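Local coordinates for protein beta-lactamase (PDB 5GWA) that probably hydrolyses beta-lactam antibiotics to substituted beta-amino acids, as class A extended-spectrum beta-lactamases do, and is inhibited by avibactam, at residues S106-S111 with I193-G198; K224-A229 with V250-E255; L136-I141 with P164-Q169; K71-K76 with N93-L98. All blocks are in the same frame, centred on the assembly; numbering follows the deposited sequence. Where two conformers were deposited one is given.

Interaction 1: residues S106-S111 with I193-G198; sequences STVSHS and IETTTG. With NA (sodium ion), chain N; NA (sodium ion), chain T; NXL ((2S,5R)-1-formyl-5-[(sulfooxy)amino]piperidine-2-carboxamide), chain B; SO4 (sulfate ion), chain D.
Ser109 and Thr195 lie almost on top of one another, and here the contact is tightest. Ser109 O, near the end of helix 100-109, takes a nearly straight hydrogen bond from Thr196 N (3.1 Å, N-H...O 166°) and also meets Thr195 CA in a CA-H...O contact of 3.5 Å. Ser109 CB sits 3.8 Å from Glu194 O. The hydroxyls here are held from nearby: Ser109 OG bonds to Thr191 O, and Thr195 OG1 bonds to His214 O and Met192 O. On the ligand side, Thr197 CG2 approaches Ser109 O. A water bridges Val108 O and Thr197 OG1, which bonds in turn to Thr216. Ser111 is the serine of the SDN motif of class A enzymes, completed by Asp112 and Asn113. Its OG is bonded to Lys50 NZ and Lys215 NZ and donates to OAG of the sulfate group of the bound avibactam at 2.8 Å, while Thr197 CB stands 3.5 Å from OAD of that group. The side facing the second subunit is looser. There Thr196 OG1, set between the backbone N and the carbonyl carbon (chi1 56°), lies 3.2 Å above one face of the His110 ring, displaced toward its rim, and a water links it to NE2. Asp89 and Pro92 of the second subunit pack on His110 and Thr196. At the exposed Glu194, another water donates to both Ser109 OG and Glu194 OE1.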
# COMPACT_ATOMS: atom_id res chain seq x y z
N SER A 106 13.27 3.17 5.88
CA SER A 106 12.09 2.71 5.14
C SER A 106 11.02 3.82 5.06
O SER A 106 10.34 4.00 4.02
CB SER A 106 11.51 1.47 5.79
OG SER A 106 10.52 0.89 4.93
N THR A 107 10.80 4.47 6.19
CA THR A 107 9.76 5.50 6.32
C THR A 107 10.02 6.67 5.38
O THR A 107 9.10 7.24 4.80
CB THR A 107 9.72 6.00 7.77
OG1 THR A 107 9.35 4.90 8.61
CG2 THR A 107 8.67 7.08 7.92
N VAL A 108 11.29 7.09 5.29
CA VAL A 108 11.64 8.28 4.49
C VAL A 108 11.96 7.90 3.05
O VAL A 108 11.29 8.36 2.12
CB VAL A 108 12.82 9.05 5.08
CG1 VAL A 108 13.29 10.16 4.15
CG2 VAL A 108 12.44 9.58 6.44
N SER A 109 12.88 6.97 2.82
CA SER A 109 13.34 6.68 1.43
C SER A 109 12.28 5.90 0.66
O SER A 109 12.17 6.06 -0.56
CB SER A 109 14.66 5.91 1.41
OG SER A 109 15.60 6.66 2.19
N HIS A 110 11.53 5.04 1.34
CA HIS A 110 10.53 4.21 0.70
C HIS A 110 9.10 4.56 1.15
O HIS A 110 8.18 3.89 0.74
CB HIS A 110 10.81 2.74 0.96
CG HIS A 110 11.97 2.23 0.19
ND1 HIS A 110 13.29 2.39 0.56
CD2 HIS A 110 11.99 1.57 -0.99
CE1 HIS A 110 14.07 1.86 -0.37
NE2 HIS A 110 13.30 1.37 -1.32
N SER A 111 8.96 5.63 1.92
CA SER A 111 7.66 6.12 2.34
C SER A 111 6.78 5.10 3.02
O SER A 111 5.56 5.15 2.91
CB SER A 111 6.92 6.76 1.18
OG SER A 111 6.13 7.85 1.64
N ILE A 193 18.52 11.56 -0.07
CA ILE A 193 19.11 11.29 -1.37
C ILE A 193 18.85 9.90 -1.87
O ILE A 193 18.61 9.68 -3.07
CB ILE A 193 20.64 11.60 -1.35
CG1 ILE A 193 20.87 13.07 -0.99
CG2 ILE A 193 21.24 11.29 -2.70
CD1 ILE A 193 22.32 13.39 -0.61
N GLU A 194 18.79 8.95 -0.92
CA GLU A 194 18.51 7.56 -1.19
C GLU A 194 17.04 7.29 -1.51
O GLU A 194 16.68 6.18 -1.85
CB GLU A 194 18.96 6.71 0.01
CG GLU A 194 20.49 6.55 0.09
CD GLU A 194 21.02 5.99 1.40
OE1 GLU A 194 20.23 5.59 2.29
OE2 GLU A 194 22.27 5.91 1.52
N THR A 195 16.19 8.28 -1.34
CA THR A 195 14.78 8.12 -1.71
C THR A 195 14.62 7.52 -3.10
O THR A 195 15.27 7.97 -4.07
CB THR A 195 14.07 9.48 -1.59
OG1 THR A 195 14.03 9.83 -0.20
CG2 THR A 195 12.64 9.48 -2.17
N THR A 196 13.75 6.51 -3.22
CA THR A 196 13.51 5.85 -4.48
C THR A 196 12.18 6.25 -5.11
O THR A 196 11.92 5.94 -6.27
CB THR A 196 13.55 4.32 -4.38
OG1 THR A 196 12.62 3.88 -3.40
CG2 THR A 196 14.93 3.89 -3.94
N THR A 197 11.29 6.83 -4.30
CA THR A 197 9.96 7.21 -4.78
C THR A 197 10.02 8.44 -5.64
O THR A 197 10.98 9.18 -5.64
CB THR A 197 8.99 7.43 -3.60
OG1 THR A 197 9.46 8.52 -2.79
CG2 THR A 197 8.94 6.18 -2.74
N GLY A 198 8.99 8.63 -6.44
CA GLY A 198 8.89 9.85 -7.22
C GLY A 198 9.99 10.18 -8.17
O GLY A 198 10.36 11.32 -8.32
NA NA N . 13.72 9.36 -6.28
NA NA T . 16.41 10.55 -4.66
OAC NXL B . 2.02 10.16 0.60
CAN NXL B . 2.44 9.13 1.11
N NXL B . 1.97 7.98 0.92
CAJ NXL B . 2.70 6.79 1.31
CA NXL B . 0.75 7.83 0.13
C NXL B . -0.43 7.30 0.88
O NXL B . -0.33 6.88 2.02
NAA NXL B . -1.54 7.19 0.16
CB NXL B . 1.05 6.96 -1.06
CAH NXL B . 1.82 5.71 -0.71
CAO NXL B . 3.09 6.02 0.07
NAK NXL B . 4.17 6.71 -0.67
OAL NXL B . 3.82 7.39 -1.74
SAR NXL B . 4.79 8.50 -2.15
OAD NXL B . 5.58 7.88 -3.17
OAE NXL B . 4.23 9.64 -2.79
OAG NXL B . 5.35 9.07 -0.73
S SO4 D . 5.97 7.68 -8.08
O1 SO4 D . 6.28 9.11 -8.34
O2 SO4 D . 6.42 7.34 -6.74
O3 SO4 D . 4.50 7.55 -8.21
O4 SO4 D . 6.58 6.81 -9.13
O HOH W 1 9.92 9.34 -0.24
O HOH W 2 17.67 4.92 2.88
O HOH W 3 12.76 1.11 -4.34
O HOH W 4 15.41 7.79 -7.66

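Interaction 2: residues K224-A229 with V250-E255; sequences KGITAA and VSDSSE. With NA (sodium ion), chain C; NA (sodium ion), chain X.
Thr227 and Ser253 form an antiparallel hydrogen-bonded pair, N to O in both directions (2.8 Å from Thr227 N to Ser253 O, 2.9 Å back from Ser253 N to Thr227 O), and Asp252 with Ser253 opposite Thr227 makes a G1 beta bulge where the strand turns a corner. Asp252 N still reaches Ala228 O at 3.0 Å, but from well above the carbonyl plane, 54° out of it. Ile226 covers the bulge: its CG2, anti to the backbone N, rests 3.6 Å from Asp252 CA, while CD1 extends to Ser254 OG at 3.3 Å. Asp252 turns its carboxylate past Ala228, and OD1 is taken by Tyr158 OH. Ser253 OG accepts from Glu255 N in an ST turn and also pairs with Asn260. Beside this end of the hairpin of strands 227-237 and 243-253, a sodium ion is bound by Gly225 O, by Thr227 OG1 at 2.8 Å, by Glu255 O and by a water; Thr227 OG1 also bonds to Thr221. Two further waters bridge the segments, one from Gly225 O to Ser254 O and one from Thr227 O to Val250 O. The sodium takes oxygens from both segments, so its charge may partly offset repulsion among those gathered here.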
# COMPACT_ATOMS: atom_id res chain seq x y z
N LYS A 224 -15.10 11.48 -7.58
CA LYS A 224 -15.30 12.59 -8.52
C LYS A 224 -14.11 12.83 -9.44
O LYS A 224 -14.07 13.82 -10.14
CB LYS A 224 -15.61 13.89 -7.77
CG LYS A 224 -16.88 13.82 -6.93
CD LYS A 224 -18.07 14.35 -7.72
CE LYS A 224 -19.39 13.78 -7.20
NZ LYS A 224 -20.50 14.04 -8.16
N GLY A 225 -13.10 11.98 -9.37
CA GLY A 225 -11.97 12.13 -10.25
C GLY A 225 -10.91 13.11 -9.75
O GLY A 225 -10.00 13.46 -10.48
N ILE A 226 -11.00 13.50 -8.49
CA ILE A 226 -10.03 14.45 -7.92
C ILE A 226 -8.93 13.72 -7.14
O ILE A 226 -9.21 12.97 -6.23
CB ILE A 226 -10.75 15.41 -6.96
CG1 ILE A 226 -11.90 16.09 -7.70
CG2 ILE A 226 -9.79 16.44 -6.39
CD1 ILE A 226 -11.43 16.97 -8.83
N THR A 227 -7.68 14.00 -7.50
CA THR A 227 -6.54 13.57 -6.73
C THR A 227 -6.09 14.74 -5.80
O THR A 227 -5.53 15.73 -6.26
CB THR A 227 -5.43 13.13 -7.65
OG1 THR A 227 -5.93 12.09 -8.55
CG2 THR A 227 -4.31 12.54 -6.85
N ALA A 228 -6.29 14.54 -4.51
CA ALA A 228 -6.04 15.60 -3.54
C ALA A 228 -4.61 16.12 -3.54
O ALA A 228 -4.39 17.30 -3.33
CB ALA A 228 -6.40 15.14 -2.15
N ALA A 229 -3.65 15.20 -3.64
CA ALA A 229 -2.23 15.55 -3.46
C ALA A 229 -1.30 14.72 -4.34
O ALA A 229 -1.40 13.50 -4.38
CB ALA A 229 -1.83 15.40 -2.01
N VAL A 250 0.89 19.59 -6.07
CA VAL A 250 -0.20 19.59 -7.04
C VAL A 250 -1.44 19.07 -6.35
O VAL A 250 -1.52 17.89 -5.98
CB VAL A 250 0.16 18.69 -8.26
CG1 VAL A 250 -0.98 18.70 -9.27
CG2 VAL A 250 1.46 19.11 -8.90
N SER A 251 -2.39 19.97 -6.06
CA SER A 251 -3.51 19.60 -5.21
C SER A 251 -4.85 19.67 -5.93
O SER A 251 -4.98 20.37 -6.91
CB SER A 251 -3.54 20.43 -3.91
OG SER A 251 -3.97 21.76 -4.15
N ASP A 252 -5.81 18.92 -5.40
CA ASP A 252 -7.18 18.88 -5.90
C ASP A 252 -7.26 18.84 -7.41
O ASP A 252 -7.81 19.72 -8.07
CB ASP A 252 -7.97 20.03 -5.29
CG ASP A 252 -8.11 19.90 -3.79
OD1 ASP A 252 -7.89 18.79 -3.26
OD2 ASP A 252 -8.56 20.89 -3.16
N SER A 253 -6.52 17.88 -7.97
CA SER A 253 -6.32 17.84 -9.38
C SER A 253 -7.29 16.92 -10.10
O SER A 253 -7.54 15.79 -9.68
CB SER A 253 -4.90 17.36 -9.67
OG SER A 253 -4.65 17.28 -11.06
N SER A 254 -7.84 17.46 -11.17
CA SER A 254 -8.61 16.69 -12.14
C SER A 254 -7.75 16.01 -13.18
O SER A 254 -8.29 15.29 -14.03
CB SER A 254 -9.65 17.61 -12.80
OG SER A 254 -10.66 17.90 -11.86
N GLU A 255 -6.45 16.25 -13.16
CA GLU A 255 -5.55 15.67 -14.17
C GLU A 255 -5.11 14.26 -13.78
O GLU A 255 -5.17 13.87 -12.63
CB GLU A 255 -4.31 16.51 -14.35
CG GLU A 255 -4.54 17.97 -14.64
CD GLU A 255 -4.91 18.30 -16.08
OE1 GLU A 255 -4.88 17.40 -16.94
OE2 GLU A 255 -5.24 19.48 -16.36
NA NA C . -7.15 12.99 -10.85
NA NA X . -1.24 11.20 -6.15
O HOH W 5 -10.55 13.63 -13.27
O HOH W 6 -2.81 15.75 -7.19
O HOH W 7 -7.51 10.75 -12.14

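Interaction 3: residues L136-I141 with P164-Q169; sequences LGVKNI and PDATVQ. With NA (sodium ion), chain V; NA (sodium ion), chain K.
Ala166 pushes its CB into the bend of residues 138-141, where it meets Lys139 O at 3.3 Å, Ile141 CG1 at 3.7 Å and Val138 CG1 at 3.9 Å. Val138 holds CG1 anti to its backbone N (chi1 -176°), which lays that one methyl against the helix, 3.5 Å from Ala166 O as well. Ile141 comes from the other end of the bend: CG1, anti to its carbonyl carbon (chi1 -59°), is brought to the alanine methyl, and CD1, set by chi2, also lies 4.0 Å from Ala166 CB. Gln169, one turn further on, carries an extended chain beyond CG. Its OE1 stays 4.2 Å from Val138 CG1 and works through water, receiving two, one that also donates to Gly137 O and one that also donates to Lys139 O. No direct hydrogen bond joins the segments, so van der Waals contact and these water bridges join them. Asp165 OD1, meanwhile, binds a sodium ion together with Glu39 O. The bend follows helix 126-135 and leads into strand 141-142, with Asn140 backbone-bonded to Thr163; helix 164-175 is thus sandwiched, for its far side packs through Thr167 and Val168 on Ala247 and Ala245 of strand 243-253, and through Val168 on Ala25 and Leu27 of strand 21-28.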
# COMPACT_ATOMS: atom_id res chain seq x y z
N LEU A 136 10.72 25.42 15.92
CA LEU A 136 11.87 25.76 15.10
C LEU A 136 11.75 27.18 14.51
O LEU A 136 12.70 27.66 13.88
CB LEU A 136 12.05 24.72 13.98
CG LEU A 136 12.38 23.30 14.45
CD1 LEU A 136 12.44 22.36 13.25
CD2 LEU A 136 13.68 23.23 15.23
N GLY A 137 10.58 27.80 14.68
CA GLY A 137 10.26 29.09 14.10
C GLY A 137 9.69 29.06 12.70
O GLY A 137 9.94 29.96 11.92
N VAL A 138 9.08 27.93 12.33
CA VAL A 138 8.40 27.82 11.03
C VAL A 138 6.90 27.74 11.23
O VAL A 138 6.37 26.70 11.68
CB VAL A 138 8.87 26.58 10.23
CG1 VAL A 138 8.22 26.57 8.84
CG2 VAL A 138 10.37 26.56 10.12
N LYS A 139 6.20 28.80 10.83
CA LYS A 139 4.76 28.85 10.96
C LYS A 139 4.12 28.13 9.76
O LYS A 139 4.81 27.81 8.79
CB LYS A 139 4.27 30.30 11.01
CG LYS A 139 4.79 31.09 12.20
CD LYS A 139 4.02 32.39 12.35
CE LYS A 139 4.22 33.00 13.72
NZ LYS A 139 5.44 33.84 13.72
N ASN A 140 2.81 27.95 9.82
CA ASN A 140 2.02 27.51 8.65
C ASN A 140 2.29 26.07 8.27
O ASN A 140 2.15 25.69 7.09
CB ASN A 140 2.19 28.41 7.45
CG ASN A 140 1.35 29.67 7.56
OD1 ASN A 140 0.35 29.70 8.29
ND2 ASN A 140 1.81 30.72 6.97
N ILE A 141 2.52 25.24 9.27
CA ILE A 141 2.51 23.79 9.12
C ILE A 141 1.60 23.22 10.20
O ILE A 141 1.76 23.56 11.39
CB ILE A 141 3.92 23.18 9.25
CG1 ILE A 141 4.86 23.78 8.19
CG2 ILE A 141 3.88 21.66 9.10
CD1 ILE A 141 6.31 23.38 8.28
N PRO A 164 3.56 26.28 0.95
CA PRO A 164 4.80 25.77 0.32
C PRO A 164 6.06 26.49 0.80
O PRO A 164 7.14 25.89 0.85
CB PRO A 164 4.59 25.98 -1.17
CG PRO A 164 3.20 26.46 -1.35
CD PRO A 164 2.62 26.84 -0.01
N ASP A 165 5.94 27.78 1.09
CA ASP A 165 7.06 28.54 1.63
C ASP A 165 7.47 28.08 3.01
O ASP A 165 8.66 27.97 3.27
CB ASP A 165 6.83 30.05 1.54
CG ASP A 165 5.56 30.51 2.21
OD1 ASP A 165 4.49 29.88 2.09
OD2 ASP A 165 5.60 31.58 2.86
N ALA A 166 6.52 27.62 3.83
CA ALA A 166 6.90 27.01 5.11
C ALA A 166 7.85 25.84 4.83
O ALA A 166 8.84 25.63 5.55
CB ALA A 166 5.70 26.55 5.88
N THR A 167 7.48 25.00 3.88
CA THR A 167 8.28 23.83 3.62
C THR A 167 9.71 24.16 3.29
O THR A 167 10.63 23.55 3.83
CB THR A 167 7.67 22.99 2.49
OG1 THR A 167 6.28 22.76 2.75
CG2 THR A 167 8.41 21.70 2.34
N VAL A 168 9.92 25.09 2.36
CA VAL A 168 11.29 25.40 1.97
C VAL A 168 12.05 26.16 3.08
O VAL A 168 13.26 25.96 3.21
CB VAL A 168 11.42 26.11 0.62
CG1 VAL A 168 10.96 25.23 -0.53
CG2 VAL A 168 10.71 27.47 0.63
N GLN A 169 11.37 26.96 3.89
CA GLN A 169 11.99 27.53 5.10
C GLN A 169 12.53 26.44 5.99
O GLN A 169 13.68 26.51 6.46
CB GLN A 169 11.00 28.41 5.84
CG GLN A 169 10.65 29.69 5.09
CD GLN A 169 9.34 30.29 5.53
OE1 GLN A 169 8.86 30.05 6.65
NE2 GLN A 169 8.76 31.13 4.68
NA NA V . 3.97 25.62 12.17
NA NA K . 2.36 31.49 2.68
O HOH W 8 10.48 30.36 8.87
O HOH W 9 6.13 29.72 7.26
O HOH W 10 3.91 22.99 13.12
O HOH W 11 2.69 34.20 2.44
O HOH W 12 0.59 32.58 4.40
O HOH W 13 3.18 27.45 14.04

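Interaction 4: residues K71-K76 with N93-L98; sequences KLFVKK and NGNLEL. With NA (sodium ion), chain O; SO4 (sulfate ion), chain E.
Strands 71-74 and 96-98 run antiparallel, 145° between their directions, and Leu72 with Leu98 and Val74 with Leu96 are hydrogen-bonded pairs, each joined by two backbone bonds. The straighter bond of the first pair runs from Leu98 N to Leu72 O, 2.9 Å. At the far end Asn95 and Leu96 both face Val74, a G1 beta bulge. There Asn95 turns back so that OD1 accepts Lys76 N at 2.9 Å, the donor sitting above the plane of the amide. This two-stranded ribbon belongs to the mostly helical part of the class A fold, lying over helices 100-109 and 113-123. Toward those helices, Val74 CG2 meets Leu98 CD1 at 4.0 Å, and Leu72, Val74 and Leu98 all press on Ile103. The opposite face is exposed. In Phe73, CG is anti to the backbone N (chi1 -169°), directed toward the other strand, and the ring meets it there: CZ comes 3.5 Å from Asn95 C, Leu96 N lies over one face near the rim, and Glu97 CG meets the edge. The ring and the Asn95 amide planes are 12° apart. Lys71 crosses Glu97 obliquely, CD to CB 3.8 Å. Lys76 CD touches Asn93 O at 3.2 Å, while its ammonium group salt-bridges Glu261 of the second subunit, and Asn93 OD1 accepts from Lys200 of that subunit.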
# COMPACT_ATOMS: atom_id res chain seq x y z
N LYS A 71 16.94 -0.76 18.95
CA LYS A 71 15.82 -1.41 18.24
C LYS A 71 14.50 -1.35 18.99
O LYS A 71 14.44 -1.58 20.21
CB LYS A 71 16.13 -2.87 17.97
CG LYS A 71 17.39 -3.07 17.14
CD LYS A 71 17.58 -4.51 16.78
CE LYS A 71 18.90 -4.72 16.06
NZ LYS A 71 19.16 -6.13 15.71
N LEU A 72 13.44 -1.04 18.24
CA LEU A 72 12.08 -1.20 18.68
C LEU A 72 11.56 -2.60 18.43
O LEU A 72 11.91 -3.21 17.41
CB LEU A 72 11.17 -0.20 17.96
CG LEU A 72 11.50 1.28 18.11
CD1 LEU A 72 10.58 2.15 17.30
CD2 LEU A 72 11.41 1.67 19.57
N PHE A 73 10.68 -3.09 19.31
CA PHE A 73 9.96 -4.31 18.97
C PHE A 73 8.74 -3.96 18.15
O PHE A 73 7.87 -3.24 18.59
CB PHE A 73 9.54 -5.09 20.24
CG PHE A 73 9.04 -6.48 19.93
CD1 PHE A 73 9.92 -7.50 19.73
CD2 PHE A 73 7.69 -6.72 19.75
CE1 PHE A 73 9.48 -8.78 19.42
CE2 PHE A 73 7.24 -8.00 19.42
CZ PHE A 73 8.13 -9.01 19.26
N VAL A 74 8.74 -4.39 16.89
CA VAL A 74 7.65 -4.11 15.98
C VAL A 74 6.69 -5.28 15.98
O VAL A 74 7.03 -6.39 15.54
CB VAL A 74 8.21 -3.84 14.56
CG1 VAL A 74 7.08 -3.62 13.55
CG2 VAL A 74 9.14 -2.62 14.62
N LYS A 75 5.55 -5.06 16.61
CA LYS A 75 4.49 -6.08 16.69
C LYS A 75 3.90 -6.34 15.32
O LYS A 75 3.87 -5.47 14.49
CB LYS A 75 3.35 -5.59 17.60
CG LYS A 75 3.71 -5.60 19.07
CD LYS A 75 2.49 -5.37 19.95
CE LYS A 75 2.06 -3.92 19.99
NZ LYS A 75 1.18 -3.68 21.17
N LYS A 76 3.31 -7.51 15.13
CA LYS A 76 2.59 -7.77 13.88
C LYS A 76 1.49 -6.72 13.67
O LYS A 76 1.28 -6.24 12.56
CB LYS A 76 2.04 -9.18 13.90
CG LYS A 76 1.04 -9.49 12.82
CD LYS A 76 1.64 -10.41 11.78
CE LYS A 76 0.53 -11.00 10.95
NZ LYS A 76 -0.57 -10.01 10.75
N ASN A 93 5.52 -11.60 9.17
CA ASN A 93 5.13 -12.07 10.49
C ASN A 93 5.28 -10.99 11.54
O ASN A 93 4.66 -11.05 12.60
CB ASN A 93 5.95 -13.27 10.89
CG ASN A 93 5.35 -14.55 10.39
OD1 ASN A 93 4.34 -15.03 10.94
ND2 ASN A 93 5.83 -15.00 9.26
N GLY A 94 5.93 -9.90 11.18
CA GLY A 94 6.31 -8.94 12.19
C GLY A 94 6.86 -9.60 13.43
O GLY A 94 7.63 -10.54 13.36
N ASN A 95 6.53 -9.02 14.58
CA ASN A 95 7.05 -9.47 15.87
C ASN A 95 8.56 -9.65 15.85
O ASN A 95 9.13 -10.72 16.13
CB ASN A 95 6.34 -10.75 16.29
CG ASN A 95 4.88 -10.53 16.51
OD1 ASN A 95 4.44 -9.47 16.93
ND2 ASN A 95 4.09 -11.58 16.26
N LEU A 96 9.25 -8.55 15.58
CA LEU A 96 10.69 -8.57 15.52
C LEU A 96 11.29 -7.23 15.91
O LEU A 96 10.61 -6.22 15.88
CB LEU A 96 11.19 -9.01 14.15
CG LEU A 96 11.23 -7.98 13.03
CD1 LEU A 96 12.05 -8.55 11.86
CD2 LEU A 96 9.85 -7.52 12.59
N GLU A 97 12.57 -7.27 16.28
CA GLU A 97 13.31 -6.08 16.68
C GLU A 97 13.86 -5.42 15.42
O GLU A 97 14.57 -6.09 14.67
CB GLU A 97 14.48 -6.50 17.55
CG GLU A 97 14.05 -7.33 18.76
CD GLU A 97 15.17 -8.17 19.36
OE1 GLU A 97 16.28 -8.26 18.78
OE2 GLU A 97 14.98 -8.67 20.47
N LEU A 98 13.58 -4.13 15.24
CA LEU A 98 14.13 -3.34 14.11
C LEU A 98 14.76 -2.06 14.66
O LEU A 98 14.18 -1.36 15.44
CB LEU A 98 13.05 -3.00 13.10
CG LEU A 98 12.43 -4.17 12.34
CD1 LEU A 98 11.30 -3.68 11.46
CD2 LEU A 98 13.43 -4.94 11.53
NA NA O . 16.91 -6.10 13.15
S SO4 E . -1.27 -10.12 7.48
O1 SO4 E . -2.20 -11.23 7.82
O2 SO4 E . -1.01 -10.15 6.04
O3 SO4 E . -1.95 -8.87 7.89
O4 SO4 E . -0.01 -10.22 8.28

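In the fold
From the N terminus, interaction 4 comes first: it pairs 71-76 with 93-98, closing a short loop that contains helix 86-90. Strand 96-99 then runs straight into helix 100-109, whose end opens interaction 1. That contact closes only at 193-198, so its loop is mostly helix, and interaction 3 is nested inside it, joining the bend after helix 126-135 to the start of helix 164-175. Interaction 2 follows in series and closes the hairpin of strands 227-237 and 243-253 at its open end. None of the four touch; interactions 1 and 4 come nearest, about 8 Å between nearest atoms, and both meet the second subunit. Interactions 1 and 3 lie on opposite sides of the chain's centre.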